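Local structure of phage integrase (Pectobacterium atrosepticum, 3JU0) at residues 59-62 against 63-67; 66-69 against 70-74. The protein is an integrase of the phage family, represented here by its arm-type binding domain, which probably recognises arm-type DNA sites during recombination. All coordinates share one frame; numbering follows the deposited sequence.

Contact 1: 59-62 against 63-67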
loop_
_atom_site.group_PDB
_atom_site.type_symbol
_atom_site.label_atom_id
_atom_site.label_comp_id
_atom_site.label_asym_id
_atom_site.label_seq_id
_atom_site.Cartn_x
_atom_site.Cartn_y
_atom_site.Cartn_z
ATOM N N VAL A 59 2.216 4.506 7.965
ATOM C CA VAL A 59 0.984 3.876 7.527
ATOM C C VAL A 59 1.041 2.406 7.993
ATOM O O VAL A 59 1.881 1.630 7.584
ATOM C CB VAL A 59 0.902 3.983 5.988
ATOM C CG1 VAL A 59 -0.334 3.251 5.464
ATOM C CG2 VAL A 59 0.942 5.468 5.530
ATOM N N SER A 60 0.109 2.033 8.831
ATOM C CA SER A 60 0.025 0.664 9.335
ATOM C C SER A 60 -0.605 -0.285 8.326
ATOM O O SER A 60 -1.113 0.154 7.304
ATOM C CB SER A 60 -0.830 0.568 10.563
ATOM O OG SER A 60 -2.196 0.842 10.334
ATOM N N LEU A 61 -0.577 -1.554 8.599
ATOM C CA LEU A 61 -1.257 -2.513 7.752
ATOM C C LEU A 61 -2.762 -2.226 7.633
ATOM O O LEU A 61 -3.309 -2.205 6.525
ATOM C CB LEU A 61 -1.018 -3.930 8.341
ATOM C CG LEU A 61 -1.799 -5.076 7.673
ATOM C CD1 LEU A 61 -1.549 -5.240 6.183
ATOM C CD2 LEU A 61 -1.521 -6.423 8.354
ATOM N N ALA A 62 -3.393 -1.924 8.748
ATOM C CA ALA A 62 -4.801 -1.514 8.711
ATOM C C ALA A 62 -5.023 -0.264 7.878
ATOM O O ALA A 62 -6.003 -0.162 7.092
ATOM C CB ALA A 62 -5.348 -1.350 10.087
ATOM N N ASP A 63 -4.171 0.738 8.062
ATOM C CA ASP A 63 -4.243 1.938 7.280
ATOM C C ASP A 63 -4.066 1.657 5.757
ATOM O O ASP A 63 -4.775 2.195 4.906
ATOM C CB ASP A 63 -3.155 2.917 7.672
ATOM C CG ASP A 63 -3.235 3.479 9.072
ATOM O OD1 ASP A 63 -4.357 3.752 9.569
ATOM O OD2 ASP A 63 -2.083 3.774 9.613
ATOM N N ALA A 64 -3.144 0.780 5.421
ATOM C CA ALA A 64 -2.870 0.425 4.060
ATOM C C ALA A 64 -4.077 -0.273 3.411
ATOM O O ALA A 64 -4.433 0.039 2.294
ATOM C CB ALA A 64 -1.654 -0.441 3.950
ATOM N N ARG A 65 -4.715 -1.163 4.147
ATOM C CA ARG A 65 -5.952 -1.828 3.673
ATOM C C ARG A 65 -7.045 -0.793 3.473
ATOM O O ARG A 65 -7.803 -0.908 2.489
ATOM C CB ARG A 65 -6.364 -2.974 4.597
ATOM C CG ARG A 65 -5.422 -4.116 4.619
ATOM C CD ARG A 65 -5.761 -5.151 5.635
ATOM N NE ARG A 65 -4.938 -6.326 5.501
ATOM C CZ ARG A 65 -4.717 -7.195 6.474
ATOM N NH1 ARG A 65 -5.221 -6.997 7.670
ATOM N NH2 ARG A 65 -3.956 -8.219 6.229
ATOM N N GLN A 66 -7.133 0.226 4.331
ATOM C CA GLN A 66 -8.135 1.285 4.145
ATOM C C GLN A 66 -7.875 2.074 2.891
ATOM O O GLN A 66 -8.809 2.407 2.116
ATOM C CB GLN A 66 -8.122 2.205 5.395
ATOM C CG GLN A 66 -8.973 3.416 5.282
ATOM C CD GLN A 66 -10.405 3.108 5.130
ATOM O OE1 GLN A 66 -11.157 3.942 4.582
ATOM N NE2 GLN A 66 -10.833 1.928 5.580
ATOM N N ARG A 67 -6.603 2.376 2.641
ATOM C CA ARG A 67 -6.212 3.129 1.435
ATOM C C ARG A 67 -6.416 2.295 0.174
ATOM O O ARG A 67 -6.840 2.795 -0.850
ATOM C CB ARG A 67 -4.761 3.623 1.503
ATOM C CG ARG A 67 -4.566 4.703 2.626
ATOM C CD ARG A 67 -3.169 5.164 2.674
ATOM N NE ARG A 67 -3.099 6.161 3.777
ATOM C CZ ARG A 67 -2.128 7.051 3.905
ATOM N NH1 ARG A 67 -1.107 7.032 3.049
ATOM N NH2 ARG A 67 -2.172 7.966 4.879
#

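Contact 2: 66-69 against 70-74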
loop_
_atom_site.group_PDB
_atom_site.type_symbol
_atom_site.label_atom_id
_atom_site.label_comp_id
_atom_site.label_asym_id
_atom_site.label_seq_id
_atom_site.Cartn_x
_atom_site.Cartn_y
_atom_site.Cartn_z
ATOM N N GLN A 66 -7.133 0.226 4.331
ATOM C CA GLN A 66 -8.135 1.285 4.145
ATOM C C GLN A 66 -7.875 2.074 2.891
ATOM O O GLN A 66 -8.809 2.407 2.116
ATOM C CB GLN A 66 -8.122 2.205 5.395
ATOM C CG GLN A 66 -8.973 3.416 5.282
ATOM C CD GLN A 66 -10.405 3.108 5.130
ATOM O OE1 GLN A 66 -11.157 3.942 4.582
ATOM N NE2 GLN A 66 -10.833 1.928 5.580
ATOM N N ARG A 67 -6.603 2.376 2.641
ATOM C CA ARG A 67 -6.212 3.129 1.435
ATOM C C ARG A 67 -6.416 2.295 0.174
ATOM O O ARG A 67 -6.840 2.795 -0.850
ATOM C CB ARG A 67 -4.761 3.623 1.503
ATOM C CG ARG A 67 -4.566 4.703 2.626
ATOM C CD ARG A 67 -3.169 5.164 2.674
ATOM N NE ARG A 67 -3.099 6.161 3.777
ATOM C CZ ARG A 67 -2.128 7.051 3.905
ATOM N NH1 ARG A 67 -1.107 7.032 3.049
ATOM N NH2 ARG A 67 -2.172 7.966 4.879
ATOM N N ARG A 68 -6.165 0.993 0.288
ATOM C CA ARG A 68 -6.493 0.052 -0.819
ATOM C C ARG A 68 -7.986 0.139 -1.125
ATOM O O ARG A 68 -8.391 0.228 -2.256
ATOM C CB ARG A 68 -6.128 -1.380 -0.356
ATOM C CG ARG A 68 -6.598 -2.491 -1.268
ATOM C CD ARG A 68 -6.765 -3.757 -0.458
ATOM N NE ARG A 68 -7.896 -3.730 0.441
ATOM C CZ ARG A 68 -8.179 -4.653 1.372
ATOM N NH1 ARG A 68 -7.350 -5.637 1.625
ATOM N NH2 ARG A 68 -9.270 -4.535 2.099
ATOM N N ASP A 69 -8.795 0.074 -0.083
ATOM C CA ASP A 69 -10.239 0.122 -0.246
ATOM C C ASP A 69 -10.641 1.420 -0.975
ATOM O O ASP A 69 -11.487 1.432 -1.868
ATOM C CB ASP A 69 -10.951 -0.026 1.106
ATOM C CG ASP A 69 -10.889 -1.396 1.643
ATOM O OD1 ASP A 69 -11.193 -1.568 2.847
ATOM O OD2 ASP A 69 -10.523 -2.323 0.884
ATOM N N GLU A 70 -10.110 2.548 -0.524
ATOM C CA GLU A 70 -10.406 3.825 -1.151
ATOM C C GLU A 70 -9.999 3.881 -2.619
ATOM O O GLU A 70 -10.725 4.399 -3.451
ATOM C CB GLU A 70 -9.852 4.958 -0.347
ATOM C CG GLU A 70 -10.504 5.078 0.992
ATOM C CD GLU A 70 -12.010 5.314 0.946
ATOM O OE1 GLU A 70 -12.750 4.641 1.683
ATOM O OE2 GLU A 70 -12.466 6.139 0.127
ATOM N N ALA A 71 -8.877 3.276 -2.954
ATOM C CA ALA A 71 -8.436 3.200 -4.321
ATOM C C ALA A 71 -9.364 2.330 -5.142
ATOM O O ALA A 71 -9.665 2.680 -6.301
ATOM C CB ALA A 71 -7.032 2.677 -4.385
ATOM N N LYS A 72 -9.831 1.234 -4.573
ATOM C CA LYS A 72 -10.767 0.337 -5.304
ATOM C C LYS A 72 -12.093 1.081 -5.560
ATOM O O LYS A 72 -12.761 0.894 -6.599
ATOM C CB LYS A 72 -11.039 -0.929 -4.543
ATOM C CG LYS A 72 -9.848 -1.768 -4.325
ATOM C CD LYS A 72 -9.553 -2.669 -5.227
ATOM C CE LYS A 72 -8.416 -3.633 -4.747
ATOM N NZ LYS A 72 -8.027 -4.474 -5.918
ATOM N N LYS A 73 -12.520 1.905 -4.588
ATOM C CA LYS A 73 -13.738 2.717 -4.792
ATOM C C LYS A 73 -13.540 3.705 -5.947
ATOM O O LYS A 73 -14.433 3.906 -6.777
ATOM C CB LYS A 73 -14.159 3.432 -3.526
ATOM C CG LYS A 73 -14.628 2.494 -2.447
ATOM C CD LYS A 73 -15.035 3.377 -1.201
ATOM C CE LYS A 73 -14.952 2.791 0.072
ATOM N NZ LYS A 73 -15.288 4.065 0.909
ATOM N N LEU A 74 -12.383 4.371 -5.998
ATOM C CA LEU A 74 -12.133 5.281 -7.111
ATOM C C LEU A 74 -12.146 4.537 -8.441
ATOM O O LEU A 74 -12.767 4.982 -9.378
ATOM C CB LEU A 74 -10.795 6.056 -6.963
ATOM C CG LEU A 74 -10.765 7.091 -5.865
ATOM C CD1 LEU A 74 -9.397 7.681 -5.730
ATOM C CD2 LEU A 74 -11.750 8.193 -6.115
#

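Contact 1: 59-62 against 63-67
Ser60 and Asp63 close a capping box at the start of helix 61-76. The backbone N of Asp63 gives its hydrogen to Ser60 OG at 3.0 Å, and in return Asp63 OD2 accepts a hydrogen bond from Ser60 N at 2.9 Å, a nearly straight bond (170° at the hydrogen) that meets the anti side of the carboxylate. Ser60 OG stands between its own backbone N and carbonyl carbon (chi1 67°), which turns the hydroxyl to the first turn, where backbone NH groups still lack helical acceptors. A short hydroxyl side chain suits the N-cap, and an aspartate three residues on is long enough to reach back; its negative charge should also be welcome at the positive end of the helix dipole. Behind the box the regular ladder begins, with Ala64 N bonded to Ser60 O at 2.8 Å.

Apolar groups flank the cap. Val59 CG1 lies 3.6 Å from Asp63 CB, while its other branch, CG2, sits over one face of the Arg67 guanidinium, 3.6 Å from NH1. Leu61 does likewise one turn before Arg65: CD1 packs over a face of that guanidinium, 3.6 Å from NE, offset toward the rim. The Arg65 chain is extended from CG to NE, which carries the guanidinium out to the leucine methyls, the two side chains crossing at a slant.

Partners from other parts of the chain hold these polar ends. Arg65 makes a salt bridge with Asp22 of strand 18-23, Asp63 OD1 accepts from Ile92 N in helix 92-95, and Arg67 donates to the carbonyls of Leu53, on strand 47-56, and Asn89. Leu61 and Ala64 rest on Trp38 of strand 36-44, and Ala64 also meets Met26 of strand 26-30, so the small alanine lets this first turn lie close against the sheet.

Contact 2: 66-69 against 70-74
Asp69 OD2 is gripped in a salt bridge by two nitrogens of the preceding residue, Arg68: NH2 at 2.8 Å and NE at 3.0 Å. The flat guanidinium suits this, offering two N-H groups side-on to one oxygen close to its plane. Both donors come from the same face of the carboxylate; NH2 uses the syn side, whereas NE stands well above the plane. A bend at chi3 (71°) folds the arginine back to its neighbour, and the paired hydrogen bonds restrict the rotation of both groups.

A second salt bridge joins Glu70 to Lys73, where NZ meets the syn side of OE1 at 2.7 Å. The glutamate bends at chi2, whereas the lysine stays extended, long enough to reach back one turn while its CG passes 3.4 Å from Asp69 O. Glu70 runs side by side with Gln66, its CG 3.4 Å from Gln66 O. On another flank Arg68 CG and Lys72 CE touch loosely at 4.1 Å; Lys72 NZ continues to the carbonyl of Phe24, so the long chain bridges the helix and the turn between strands 18-23 and 26-30.

Ala71, small enough for its buried place, donates its backbone N to Arg67 O at 3.0 Å. With the matching bonds from Glu70, Lys72 and Lys73, this is the i to i+4 ladder of a regular alpha-helix, here amphipathic, with charged pairs along its more exposed side.

Contacts 1 and 2 follow one another along the single helix 61-76, their centres about 10 Å apart, and they share Gln66 and Arg67. Contact 1 begins in the loop after strand 47-56 and starts the helix; contact 2 carries it on toward its C-terminal end. Contact 1 lies nearer the centre of the chain, about 7 Å from it against about 10 Å for contact 2. The helix packs along the four-stranded antiparallel sheet of the arm-type binding domain, and the shared arginine, where the contacts meet, faces both that sheet and the later part of the chain. The helix thus ties the sheet to the C-terminal part of the domain.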